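Local coordinates for protein nitrophorin Cim l NP (Cimex lectularius, PDB 2IMQ) that carries nitric oxide on a heme b group in bed bug saliva and delivers it to the victim during feeding, causing vasodilation, at residues L76-T81 against L100-I106; T83-V88 against F131-R135; K147-D151 against W168-V174; L195-L201 against W241-L246. All blocks are in the same frame, centred on the assembly; numbering follows the deposited sequence. Where two conformers were deposited one is given.

Contact 1 of 4, residues L76-T81 against L100-I106. With HEM (protoporphyrin IX containing Fe), chain B.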
# COMPACT_ATOMS: atom_id res chain seq x y z
N LEU A 76 -6.83 -7.22 12.98
CA LEU A 76 -8.10 -6.50 12.99
C LEU A 76 -8.99 -6.97 11.87
O LEU A 76 -10.19 -7.16 12.04
CB LEU A 76 -7.89 -5.00 12.96
CG LEU A 76 -7.17 -4.41 14.16
CD1 LEU A 76 -7.12 -2.92 14.11
CD2 LEU A 76 -7.82 -4.88 15.47
N LYS A 77 -8.43 -7.11 10.67
CA LYS A 77 -9.20 -7.56 9.54
C LYS A 77 -8.28 -8.01 8.39
O LYS A 77 -7.22 -7.42 8.16
CB LYS A 77 -10.08 -6.42 9.00
CG LYS A 77 -11.14 -6.85 7.99
CD LYS A 77 -12.26 -7.68 8.64
CE LYS A 77 -13.32 -8.14 7.60
NZ LYS A 77 -12.87 -8.72 6.29
N ASN A 78 -8.67 -9.07 7.70
CA ASN A 78 -8.22 -9.39 6.33
C ASN A 78 -9.39 -9.33 5.41
O ASN A 78 -10.48 -9.87 5.74
CB ASN A 78 -7.61 -10.79 6.26
CG ASN A 78 -7.37 -11.28 4.86
OD1 ASN A 78 -8.16 -12.06 4.31
ND2 ASN A 78 -6.33 -10.75 4.22
N THR A 79 -9.19 -8.70 4.25
CA THR A 79 -10.23 -8.61 3.26
C THR A 79 -9.60 -8.99 1.94
O THR A 79 -8.57 -8.43 1.59
CB THR A 79 -10.76 -7.20 3.16
OG1 THR A 79 -11.25 -6.78 4.43
CG2 THR A 79 -11.92 -7.13 2.19
N ILE A 80 -10.19 -9.90 1.20
CA ILE A 80 -9.76 -10.21 -0.14
C ILE A 80 -10.88 -10.13 -1.17
O ILE A 80 -12.07 -10.46 -0.90
CB ILE A 80 -9.04 -11.58 -0.23
CG1 ILE A 80 -9.99 -12.72 0.14
CG2 ILE A 80 -7.78 -11.58 0.62
CD1 ILE A 80 -9.37 -14.12 -0.01
N THR A 81 -10.49 -9.70 -2.34
CA THR A 81 -11.32 -9.76 -3.55
C THR A 81 -10.58 -10.61 -4.57
O THR A 81 -9.57 -11.25 -4.25
CB THR A 81 -11.64 -8.37 -4.10
OG1 THR A 81 -10.45 -7.77 -4.60
CG2 THR A 81 -12.16 -7.44 -3.04
N LEU A 100 -13.42 0.51 19.59
CA LEU A 100 -12.61 0.23 18.37
C LEU A 100 -13.37 0.54 17.08
O LEU A 100 -12.80 1.04 16.11
CB LEU A 100 -12.22 -1.23 18.39
CG LEU A 100 -11.27 -1.70 17.29
CD1 LEU A 100 -9.98 -1.04 17.42
CD2 LEU A 100 -11.08 -3.17 17.39
N LYS A 101 -14.65 0.24 17.03
CA LYS A 101 -15.47 0.52 15.85
C LYS A 101 -14.75 0.05 14.56
O LYS A 101 -14.59 0.80 13.57
CB LYS A 101 -15.84 2.01 15.82
CG LYS A 101 -16.73 2.44 17.00
CD LYS A 101 -17.97 1.61 17.11
CE LYS A 101 -18.74 1.91 18.41
NZ LYS A 101 -19.30 0.63 18.97
N ASN A 102 -14.36 -1.21 14.57
CA ASN A 102 -13.64 -1.82 13.41
C ASN A 102 -14.59 -1.99 12.23
O ASN A 102 -15.61 -2.74 12.32
CB ASN A 102 -13.08 -3.15 13.90
CG ASN A 102 -12.17 -3.83 12.89
OD1 ASN A 102 -11.67 -3.21 11.96
ND2 ASN A 102 -11.96 -5.11 13.09
N GLU A 103 -14.29 -1.36 11.09
CA GLU A 103 -15.20 -1.38 9.95
C GLU A 103 -14.39 -1.46 8.67
O GLU A 103 -13.36 -0.80 8.56
CB GLU A 103 -16.04 -0.11 9.92
CG GLU A 103 -17.05 0.02 11.06
CD GLU A 103 -18.00 -1.15 11.15
OE1 GLU A 103 -18.39 -1.55 12.28
OE2 GLU A 103 -18.40 -1.66 10.09
N THR A 104 -14.89 -2.22 7.72
CA THR A 104 -14.28 -2.31 6.38
C THR A 104 -15.35 -2.16 5.33
O THR A 104 -16.48 -2.65 5.50
CB THR A 104 -13.62 -3.66 6.21
OG1 THR A 104 -12.44 -3.72 7.02
CG2 THR A 104 -13.08 -3.86 4.79
N ILE A 105 -15.06 -1.40 4.28
CA ILE A 105 -15.88 -1.38 3.10
C ILE A 105 -15.08 -1.86 1.90
O ILE A 105 -13.85 -1.75 1.84
CB ILE A 105 -16.44 0.07 2.80
CG1 ILE A 105 -15.32 1.03 2.42
CG2 ILE A 105 -17.36 0.58 3.97
CD1 ILE A 105 -15.76 2.08 1.45
N ILE A 106 -15.80 -2.43 0.96
CA ILE A 106 -15.26 -2.76 -0.32
C ILE A 106 -16.04 -1.95 -1.33
O ILE A 106 -17.29 -1.89 -1.27
CB ILE A 106 -15.44 -4.27 -0.60
CG1 ILE A 106 -14.64 -5.11 0.38
CG2 ILE A 106 -14.96 -4.60 -1.95
CD1 ILE A 106 -14.84 -6.60 0.25
CHA HEM B . -4.73 -14.15 3.54
CHB HEM B . -0.68 -11.80 2.28
CHC HEM B . -0.73 -14.03 -1.98
CHD HEM B . -4.88 -16.13 -0.94
C1A HEM B . -3.63 -13.34 3.61
C2A HEM B . -3.21 -12.55 4.74
C3A HEM B . -2.10 -11.88 4.35
C4A HEM B . -1.78 -12.25 3.01
CMA HEM B . -1.28 -10.94 5.22
CAA HEM B . -3.88 -12.47 6.14
CBA HEM B . -3.07 -13.49 6.98
CGA HEM B . -3.64 -13.62 8.39
O1A HEM B . -4.64 -14.31 8.55
O2A HEM B . -3.04 -13.09 9.35
C1B HEM B . -0.35 -12.22 1.03
C2B HEM B . 0.82 -11.80 0.30
C3B HEM B . 0.83 -12.41 -0.87
C4B HEM B . -0.34 -13.25 -0.93
CMB HEM B . 1.74 -10.83 0.96
CAB HEM B . 1.83 -12.29 -2.01
CBB HEM B . 3.08 -11.85 -1.80
C1C HEM B . -1.82 -14.84 -2.11
C2C HEM B . -2.21 -15.60 -3.27
C3C HEM B . -3.34 -16.23 -2.94
C4C HEM B . -3.75 -15.78 -1.64
CMC HEM B . -1.39 -15.82 -4.55
CAC HEM B . -4.13 -17.19 -3.81
CBC HEM B . -4.63 -16.82 -4.99
C1D HEM B . -5.23 -15.74 0.33
C2D HEM B . -6.48 -16.09 0.96
C3D HEM B . -6.42 -15.51 2.34
C4D HEM B . -5.16 -14.83 2.44
CMD HEM B . -7.61 -16.92 0.37
CAD HEM B . -7.56 -15.64 3.37
CBD HEM B . -7.59 -17.10 3.78
CGD HEM B . -8.42 -17.28 5.01
O1D HEM B . -8.54 -18.47 5.46
O2D HEM B . -8.95 -16.25 5.51
NA HEM B . -2.74 -13.16 2.56
NB HEM B . -1.05 -13.09 0.25
NC HEM B . -2.79 -14.95 -1.16
ND HEM B . -4.49 -14.98 1.23
FE HEM B . -2.70 -14.16 0.77

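Contact 2 of 4, residues T83-V88 against F131-R135. With HEM (protoporphyrin IX containing Fe), chain B.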
# COMPACT_ATOMS: atom_id res chain seq x y z
N THR A 83 -8.74 -9.48 -6.91
CA THR A 83 -7.52 -8.81 -7.32
C THR A 83 -6.83 -8.06 -6.22
O THR A 83 -5.74 -7.55 -6.46
CB THR A 83 -7.78 -7.81 -8.45
OG1 THR A 83 -8.66 -6.78 -7.98
CG2 THR A 83 -8.43 -8.51 -9.65
N MET A 84 -7.43 -7.95 -5.05
CA MET A 84 -6.85 -7.15 -3.95
C MET A 84 -6.91 -7.92 -2.62
O MET A 84 -7.81 -8.70 -2.38
CB MET A 84 -7.58 -5.84 -3.72
CG MET A 84 -7.53 -4.83 -4.87
SD MET A 84 -8.50 -3.42 -4.56
CE MET A 84 -10.06 -4.11 -5.02
N GLY A 85 -5.97 -7.63 -1.75
CA GLY A 85 -5.98 -8.13 -0.38
C GLY A 85 -5.49 -6.99 0.53
O GLY A 85 -4.51 -6.29 0.21
N LEU A 86 -6.16 -6.80 1.67
CA LEU A 86 -5.72 -5.83 2.65
C LEU A 86 -5.88 -6.46 4.03
O LEU A 86 -6.97 -6.92 4.38
CB LEU A 86 -6.57 -4.56 2.63
CG LEU A 86 -6.24 -3.44 3.61
CD1 LEU A 86 -4.81 -2.88 3.42
CD2 LEU A 86 -7.29 -2.36 3.52
N THR A 87 -4.80 -6.41 4.80
CA THR A 87 -4.81 -6.92 6.17
C THR A 87 -4.27 -5.82 7.07
O THR A 87 -3.25 -5.21 6.76
CB THR A 87 -3.96 -8.18 6.27
OG1 THR A 87 -4.38 -9.13 5.29
CG2 THR A 87 -4.13 -8.82 7.64
N VAL A 88 -4.91 -5.64 8.25
CA VAL A 88 -4.44 -4.70 9.23
C VAL A 88 -4.25 -5.43 10.56
O VAL A 88 -5.17 -6.13 10.99
CB VAL A 88 -5.42 -3.51 9.39
CG1 VAL A 88 -4.87 -2.54 10.36
CG2 VAL A 88 -5.63 -2.82 8.03
N PHE A 131 -7.06 2.70 6.57
CA PHE A 131 -6.16 2.12 5.57
C PHE A 131 -6.91 1.72 4.31
O PHE A 131 -7.88 0.97 4.38
CB PHE A 131 -5.45 0.87 6.13
CG PHE A 131 -4.50 1.19 7.24
CD1 PHE A 131 -4.97 1.36 8.54
CD2 PHE A 131 -3.18 1.46 6.98
CE1 PHE A 131 -4.09 1.69 9.54
CE2 PHE A 131 -2.31 1.79 7.98
CZ PHE A 131 -2.77 1.93 9.26
N THR A 132 -6.47 2.25 3.16
CA THR A 132 -7.05 1.98 1.88
C THR A 132 -6.05 1.29 0.99
O THR A 132 -4.89 1.64 0.96
CB THR A 132 -7.47 3.31 1.22
OG1 THR A 132 -8.49 3.88 2.02
CG2 THR A 132 -8.02 3.14 -0.18
N THR A 133 -6.57 0.35 0.22
CA THR A 133 -5.88 -0.09 -1.01
C THR A 133 -6.83 -0.01 -2.21
O THR A 133 -8.05 0.00 -2.03
CB THR A 133 -5.25 -1.49 -0.84
OG1 THR A 133 -4.29 -1.74 -1.89
CG2 THR A 133 -6.23 -2.59 -0.89
N SER A 134 -6.29 0.04 -3.42
CA SER A 134 -7.10 0.18 -4.59
C SER A 134 -6.41 -0.44 -5.77
O SER A 134 -5.19 -0.68 -5.76
CB SER A 134 -7.42 1.63 -4.82
OG SER A 134 -6.21 2.38 -5.03
N ARG A 135 -7.19 -0.65 -6.81
CA ARG A 135 -6.69 -1.35 -8.01
C ARG A 135 -7.52 -0.88 -9.19
O ARG A 135 -8.76 -0.89 -9.13
CB ARG A 135 -6.85 -2.86 -7.84
CG ARG A 135 -6.36 -3.74 -8.94
CD ARG A 135 -7.19 -3.81 -10.16
NE ARG A 135 -6.84 -5.01 -10.89
CZ ARG A 135 -7.34 -5.32 -12.06
NH1 ARG A 135 -8.27 -4.55 -12.57
NH2 ARG A 135 -6.95 -6.42 -12.69
CHA HEM B . -4.73 -14.15 3.54
CHB HEM B . -0.68 -11.80 2.28
CHC HEM B . -0.73 -14.03 -1.98
CHD HEM B . -4.88 -16.13 -0.94
C1A HEM B . -3.63 -13.34 3.61
C2A HEM B . -3.21 -12.55 4.74
C3A HEM B . -2.10 -11.88 4.35
C4A HEM B . -1.78 -12.25 3.01
CMA HEM B . -1.28 -10.94 5.22
CAA HEM B . -3.88 -12.47 6.14
CBA HEM B . -3.07 -13.49 6.98
CGA HEM B . -3.64 -13.62 8.39
O1A HEM B . -4.64 -14.31 8.55
O2A HEM B . -3.04 -13.09 9.35
C1B HEM B . -0.35 -12.22 1.03
C2B HEM B . 0.82 -11.80 0.30
C3B HEM B . 0.83 -12.41 -0.87
C4B HEM B . -0.34 -13.25 -0.93
CMB HEM B . 1.74 -10.83 0.96
CAB HEM B . 1.83 -12.29 -2.01
CBB HEM B . 3.08 -11.85 -1.80
C1C HEM B . -1.82 -14.84 -2.11
C2C HEM B . -2.21 -15.60 -3.27
C3C HEM B . -3.34 -16.23 -2.94
C4C HEM B . -3.75 -15.78 -1.64
CMC HEM B . -1.39 -15.82 -4.55
CAC HEM B . -4.13 -17.19 -3.81
CBC HEM B . -4.63 -16.82 -4.99
C1D HEM B . -5.23 -15.74 0.33
C2D HEM B . -6.48 -16.09 0.96
C3D HEM B . -6.42 -15.51 2.34
C4D HEM B . -5.16 -14.83 2.44
CMD HEM B . -7.61 -16.92 0.37
CAD HEM B . -7.56 -15.64 3.37
CBD HEM B . -7.59 -17.10 3.78
CGD HEM B . -8.42 -17.28 5.01
O1D HEM B . -8.54 -18.47 5.46
O2D HEM B . -8.95 -16.25 5.51
NA HEM B . -2.74 -13.16 2.56
NB HEM B . -1.05 -13.09 0.25
NC HEM B . -2.79 -14.95 -1.16
ND HEM B . -4.49 -14.98 1.23
FE HEM B . -2.70 -14.16 0.77

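Contact 3 of 4, residues K147-D151 against W168-V174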
# COMPACT_ATOMS: atom_id res chain seq x y z
N LYS A 147 -7.17 6.52 -15.57
CA LYS A 147 -6.76 5.18 -15.29
C LYS A 147 -6.30 5.00 -13.85
O LYS A 147 -5.91 3.91 -13.47
CB LYS A 147 -5.62 4.77 -16.20
CG LYS A 147 -4.29 5.44 -15.87
CD LYS A 147 -3.16 5.11 -16.83
CE LYS A 147 -1.94 5.93 -16.47
NZ LYS A 147 -1.01 5.13 -15.74
N TYR A 148 -6.31 6.08 -13.07
CA TYR A 148 -5.69 6.02 -11.74
C TYR A 148 -6.66 5.34 -10.75
O TYR A 148 -7.87 5.48 -10.81
CB TYR A 148 -5.30 7.41 -11.28
CG TYR A 148 -4.39 8.13 -12.27
CD1 TYR A 148 -4.79 9.32 -12.88
CD2 TYR A 148 -3.20 7.59 -12.66
CE1 TYR A 148 -3.99 9.95 -13.82
CE2 TYR A 148 -2.41 8.21 -13.62
CZ TYR A 148 -2.78 9.38 -14.18
OH TYR A 148 -2.00 9.95 -15.13
N ALA A 149 -6.07 4.64 -9.77
CA ALA A 149 -6.82 3.86 -8.81
C ALA A 149 -7.29 4.73 -7.64
O ALA A 149 -6.95 4.53 -6.48
CB ALA A 149 -6.02 2.67 -8.35
N TYR A 150 -8.10 5.71 -7.98
CA TYR A 150 -8.74 6.60 -7.04
C TYR A 150 -10.27 6.51 -7.21
O TYR A 150 -10.77 6.43 -8.34
CB TYR A 150 -8.34 8.05 -7.24
CG TYR A 150 -8.92 9.00 -6.22
CD1 TYR A 150 -8.32 9.14 -5.02
CD2 TYR A 150 -10.07 9.74 -6.48
CE1 TYR A 150 -8.84 9.97 -4.06
CE2 TYR A 150 -10.59 10.57 -5.55
CZ TYR A 150 -9.97 10.73 -4.33
OH TYR A 150 -10.50 11.55 -3.35
N ASP A 151 -10.99 6.52 -6.10
CA ASP A 151 -12.41 6.77 -6.10
C ASP A 151 -12.69 7.52 -4.81
O ASP A 151 -12.12 7.22 -3.74
CB ASP A 151 -13.12 5.41 -6.12
CG ASP A 151 -14.63 5.51 -6.33
OD1 ASP A 151 -15.32 5.95 -5.41
OD2 ASP A 151 -15.15 5.15 -7.40
N TRP A 168 -2.91 5.15 2.26
CA TRP A 168 -3.41 4.55 1.06
C TRP A 168 -2.19 3.88 0.46
O TRP A 168 -1.19 4.53 0.15
CB TRP A 168 -3.93 5.63 0.11
CG TRP A 168 -4.77 5.17 -1.04
CD1 TRP A 168 -4.58 4.11 -1.85
CD2 TRP A 168 -5.98 5.76 -1.45
NE1 TRP A 168 -5.58 4.02 -2.78
CE2 TRP A 168 -6.46 5.04 -2.55
CE3 TRP A 168 -6.70 6.89 -1.02
CZ2 TRP A 168 -7.62 5.37 -3.18
CZ3 TRP A 168 -7.87 7.20 -1.68
CH2 TRP A 168 -8.31 6.45 -2.73
N ILE A 169 -2.29 2.58 0.30
CA ILE A 169 -1.15 1.72 -0.07
C ILE A 169 -1.55 0.76 -1.17
O ILE A 169 -2.62 0.17 -1.13
CB ILE A 169 -0.60 0.94 1.14
CG1 ILE A 169 -1.69 0.13 1.84
CG2 ILE A 169 0.07 1.93 2.09
CD1 ILE A 169 -1.08 -0.78 2.96
N GLY A 170 -0.67 0.62 -2.15
CA GLY A 170 -0.90 -0.28 -3.25
C GLY A 170 -0.35 0.33 -4.51
O GLY A 170 0.28 1.39 -4.51
N ASP A 171 -0.60 -0.38 -5.59
CA ASP A 171 -0.24 0.08 -6.92
C ASP A 171 -1.39 0.96 -7.39
O ASP A 171 -2.51 0.47 -7.65
CB ASP A 171 0.01 -1.08 -7.85
CG ASP A 171 0.31 -0.67 -9.27
OD1 ASP A 171 0.25 0.56 -9.56
OD2 ASP A 171 0.60 -1.59 -10.07
N LEU A 172 -1.14 2.26 -7.45
CA LEU A 172 -2.14 3.26 -7.80
C LEU A 172 -2.44 3.37 -9.30
O LEU A 172 -3.24 4.19 -9.70
CB LEU A 172 -1.72 4.62 -7.29
CG LEU A 172 -1.36 4.74 -5.79
CD1 LEU A 172 -0.90 6.14 -5.47
CD2 LEU A 172 -2.47 4.33 -4.87
N ASN A 173 -1.74 2.58 -10.09
CA ASN A 173 -1.79 2.65 -11.54
C ASN A 173 -1.26 3.95 -12.07
O ASN A 173 -1.61 4.41 -13.11
CB ASN A 173 -3.16 2.29 -12.15
CG ASN A 173 -3.00 1.71 -13.50
OD1 ASN A 173 -2.02 1.00 -13.75
ND2 ASN A 173 -3.94 2.00 -14.39
N VAL A 174 -0.37 4.54 -11.29
CA VAL A 174 0.42 5.73 -11.63
C VAL A 174 1.78 5.24 -12.22
O VAL A 174 2.43 4.42 -11.59
CB VAL A 174 0.66 6.61 -10.38
CG1 VAL A 174 1.68 7.65 -10.64
CG2 VAL A 174 -0.65 7.24 -9.95
O HOH W 1 -0.74 2.49 -16.35

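Contact 4 of 4, residues L195-L201 against W241-L246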
# COMPACT_ATOMS: atom_id res chain seq x y z
N LEU A 195 13.57 11.82 -12.69
CA LEU A 195 12.64 10.85 -13.26
C LEU A 195 11.23 11.03 -12.67
O LEU A 195 10.21 10.93 -13.37
CB LEU A 195 13.15 9.43 -13.11
CG LEU A 195 12.33 8.34 -13.81
CD1 LEU A 195 12.18 8.65 -15.25
CD2 LEU A 195 12.90 7.03 -13.57
N MET A 196 11.18 11.35 -11.39
CA MET A 196 9.93 11.64 -10.70
C MET A 196 9.20 12.81 -11.30
O MET A 196 7.98 12.94 -11.16
CB MET A 196 10.17 11.85 -9.19
CG MET A 196 8.94 11.65 -8.32
SD MET A 196 8.43 9.89 -8.46
CE MET A 196 9.23 9.01 -7.24
N ALA A 197 9.89 13.69 -12.00
CA ALA A 197 9.23 14.79 -12.72
C ALA A 197 8.22 14.28 -13.76
O ALA A 197 7.26 14.96 -14.04
CB ALA A 197 10.22 15.72 -13.33
N PHE A 198 8.39 13.06 -14.25
CA PHE A 198 7.53 12.43 -15.27
C PHE A 198 6.48 11.51 -14.64
O PHE A 198 5.63 11.00 -15.35
CB PHE A 198 8.38 11.66 -16.27
CG PHE A 198 9.36 12.53 -16.96
CD1 PHE A 198 10.69 12.53 -16.59
CD2 PHE A 198 8.95 13.36 -17.98
CE1 PHE A 198 11.58 13.36 -17.22
CE2 PHE A 198 9.90 14.18 -18.62
CZ PHE A 198 11.17 14.17 -18.22
N ASP A 199 6.54 11.29 -13.34
CA ASP A 199 5.60 10.46 -12.67
C ASP A 199 4.22 11.11 -12.68
O ASP A 199 4.06 12.31 -12.56
CB ASP A 199 6.09 10.19 -11.23
CG ASP A 199 5.08 9.41 -10.45
OD1 ASP A 199 5.04 8.15 -10.58
OD2 ASP A 199 4.31 9.99 -9.62
N GLN A 200 3.21 10.25 -12.79
CA GLN A 200 1.81 10.73 -12.98
C GLN A 200 1.07 11.11 -11.70
O GLN A 200 -0.01 11.63 -11.78
CB GLN A 200 1.03 9.69 -13.76
CG GLN A 200 1.46 9.55 -15.20
CD GLN A 200 0.93 8.36 -15.89
OE1 GLN A 200 0.73 7.30 -15.31
NE2 GLN A 200 0.81 8.49 -17.21
N LEU A 201 1.65 10.93 -10.52
CA LEU A 201 0.90 11.27 -9.31
C LEU A 201 0.56 12.74 -9.32
O LEU A 201 -0.56 13.13 -8.99
CB LEU A 201 1.65 10.85 -8.05
CG LEU A 201 0.88 11.14 -6.75
CD1 LEU A 201 -0.42 10.37 -6.71
CD2 LEU A 201 1.78 10.76 -5.58
N TRP A 241 7.35 3.70 -10.64
CA TRP A 241 7.03 3.46 -9.25
C TRP A 241 5.59 3.00 -9.17
O TRP A 241 4.66 3.80 -9.32
CB TRP A 241 7.28 4.70 -8.44
CG TRP A 241 8.75 4.98 -8.29
CD1 TRP A 241 9.60 4.44 -7.39
CD2 TRP A 241 9.52 5.93 -9.04
NE1 TRP A 241 10.86 4.97 -7.57
CE2 TRP A 241 10.82 5.90 -8.56
CE3 TRP A 241 9.22 6.78 -10.12
CZ2 TRP A 241 11.80 6.71 -9.07
CZ3 TRP A 241 10.22 7.59 -10.62
CH2 TRP A 241 11.50 7.53 -10.09
N THR A 242 5.42 1.72 -8.95
CA THR A 242 4.10 1.10 -8.98
C THR A 242 3.44 1.08 -7.61
O THR A 242 2.51 1.85 -7.34
CB THR A 242 4.17 -0.22 -9.66
OG1 THR A 242 5.12 -1.03 -8.99
CG2 THR A 242 4.63 -0.05 -11.06
N ASP A 243 4.01 0.34 -6.69
CA ASP A 243 3.53 0.36 -5.28
C ASP A 243 3.90 1.68 -4.61
O ASP A 243 5.07 2.08 -4.67
CB ASP A 243 4.15 -0.80 -4.52
CG ASP A 243 3.47 -2.11 -4.90
OD1 ASP A 243 2.33 -2.34 -4.36
OD2 ASP A 243 3.92 -2.93 -5.73
N ARG A 244 2.94 2.33 -3.97
CA ARG A 244 3.11 3.60 -3.35
C ARG A 244 2.47 3.57 -2.00
O ARG A 244 1.54 2.81 -1.73
CB ARG A 244 2.47 4.75 -4.19
CG ARG A 244 2.75 4.68 -5.67
CD ARG A 244 4.19 4.95 -6.09
NE ARG A 244 4.51 6.35 -6.14
CZ ARG A 244 4.42 7.11 -7.22
NH1 ARG A 244 4.03 6.59 -8.39
NH2 ARG A 244 4.68 8.41 -7.12
N ALA A 245 2.94 4.46 -1.14
CA ALA A 245 2.28 4.77 0.14
C ALA A 245 2.03 6.24 0.24
O ALA A 245 2.95 7.05 0.11
CB ALA A 245 3.17 4.33 1.32
N LEU A 246 0.77 6.58 0.47
CA LEU A 246 0.35 7.96 0.64
C LEU A 246 -0.24 8.08 2.03
O LEU A 246 -0.82 7.15 2.59
CB LEU A 246 -0.74 8.35 -0.36
CG LEU A 246 -0.41 8.14 -1.80
CD1 LEU A 246 -1.61 8.55 -2.64
CD2 LEU A 246 0.87 8.86 -2.21
O HOH W 2 5.48 5.68 -11.52

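Contact 1 of 4, residues L76-T81 against L100-I106
N102 reaches across to the backbone of L76. Its ND2 gives a hydrogen bond to L76 O at 2.9 Å, with an N-H...O angle of 151°. The acceptor lies almost in the amide plane of N102, but the nitrogen sits above the carbonyl plane of L76. CG of N102 stands anti to its own backbone N (chi1 -173°), which extends the amide toward the other strand. Beside this bond, L76 CD2 meets L100 CD2 at 4.2 Å, the two leucines crossing at a slant. F122 and L95 pack on both of them.

T79 and T104 point at each other tip to tip, OG1 of T79 against CG2 of T104 at 3.5 Å. The hydroxyl of T104 is hydrogen-bonded to T120 and also touches K77 CG. Strands 73-80 and 103-108 are edge strands of the two sheets of the beta-sandwich of the DNase I-like fold. Their segments 76-80 and 103-106 run nearly parallel, 14° apart, with axes 8.5 Å from each other. A classic beta bulge turns both L76 and K77 to face V88.

K77 bends at chi2 and chi4, which brings NZ back to its own strand, to N78 O and T79 OG1. Further along, I106 slides past T79, its CD1 3.5 Å from T79 CG2. N78 and I80 point the other way, to the heme, where I80 CD1 lies 3.3 Å from the heme methyl CMD.

Contact 2 of 4, residues T83-V88 against F131-R135
Strands 84-88 and 131-135 run antiparallel at 171°, their axes 7.7 Å apart. They face each other across the buried interior of the beta-sandwich, one from each sheet, in the DNase I-like fold.

M84 and R135 meet through their aliphatic parts. M84 CG lies 3.6 Å from R135 CB, and the sulfur of M84 rests against the backbone of S134, 3.8 Å from S134 C. R135 starts extended, with CG anti to the backbone N (chi1 -178°), and then bends at chi2. Its guanidinium comes to lie with one face under T83 CG2, and the two side chains cross at about a right angle. R135 NH1 bonds to S115, and T83 OG1 to K114 O, so both polar groups are held from outside the pair.

In the middle, L86 CB packs on T133 CG2 at 4.0 Å. The hydroxyl of T133 is bonded instead to I169 O. V88 CG2 approaches the CB of F131 at 4.2 Å, and the F131 ring meets that of F167. T87 lies on the other side of its strand, its OG1 3.5 Å from the heme atom CAA. L86 sends its CD2 onto the backbone of the facing strand, 3.5 Å from F131 O.

Contact 3 of 4, residues K147-D151 against W168-V174
K147 and N173 exchange two hydrogen bonds. N173 ND2 gives one to K147 O at 2.9 Å, nearly straight at 168°, with the oxygen close to the amide plane of N173. K147 NZ returns the other to N173 O at 2.8 Å. The lysine chain is extended to CE and crosses N173 at about a right angle. A water accepts from K147 NZ and donates to N173 OD1, tying the two ends together again. Q200 is a further partner of NZ, and D138 of N173 ND2.

Next along, A149 N bonds to L172 O at 2.9 Å, with an angle of 164°. The methyl of A149 rests on the same oxygen. D171 OD1 accepts from N173 N in an Asx turn, met from above the carboxylate plane. D171 is also held by R175 and N15.

Packing follows outside these bonds. Y148 brings its ring edge to N173 O, and its CD2 lies 3.7 Å from V174 CG2. The Y150 and W168 planes are 18° apart, but the rings are displaced along them with little overlap. Their closest atoms are Y150 CD1 and W168 CH2, at 3.5 Å. The Y150 hydroxyl bonds to D155, and W168 NE1 to S134.

A149 is the centre of an inverse gamma turn. Loop 147-151 packs on W168 and L172-V174, before and after a corner at G170 that follows strand 165-169 of the DNase I-like sandwich.

Contact 4 of 4, residues L195-L201 against W241-L246
The charged pair is D199 with R244. The arginine grips the carboxylate end-on with two nitrogens. NH1 reaches OD1 of D199 at 2.9 Å, on the syn side. NH2 reaches OD2 of D199 at 3.0 Å and is the straighter bond, at 173°, with that oxygen in the guanidinium plane. The two flat groups are turned 60° against each other. R244 NE has a second acid, E215.

Other hydrogen bonds fix both partners. L201 N gives a capping bond to D199 OD2, on the face opposite R244 NH2, just ahead of helix 201-206. R244 NH1 also bonds to W241 O. A water accepts from W241 N and lies 2.7 Å from D199 OD1, to which it may donate. These bonds join the loop after helix 192-196 to the start of edge strand 243-248 in the DNase I-like sandwich.

The Met-aromatic contact of M196 with W241 is doubtful, since M196 has two conformers. In one, bends at chi2 and chi3 bring CE to 3.5 Å from the centroid of the W241 six-membered ring, with SD over the same face.

Among apolar contacts, L195 CD2 touches W241 CH2 at 3.8 Å. L201 CD2 and L246 CD2 meet at 4.0 Å.

Contacts 1 and 2 both span the two sheets and both touch the heme. Their centres are about 10 Å apart, and N78 ND2 meets T87 OG1 at 2.8 Å in a probable hydrogen bond between neighbouring strands. G85 in contact 2 lies about 10 Å from the side chain of C60, the proximal heme ligand. Contact 3 adjoins contact 2 through S134 OG and A149 O, 2.7 Å apart. It adjoins contact 4 through K147 NZ and Q200 OE1, 2.8 Å apart. Contact 4 lies on the opposite side of the chain's centre from contact 1, with about 27 Å between their centres, and away from the heme.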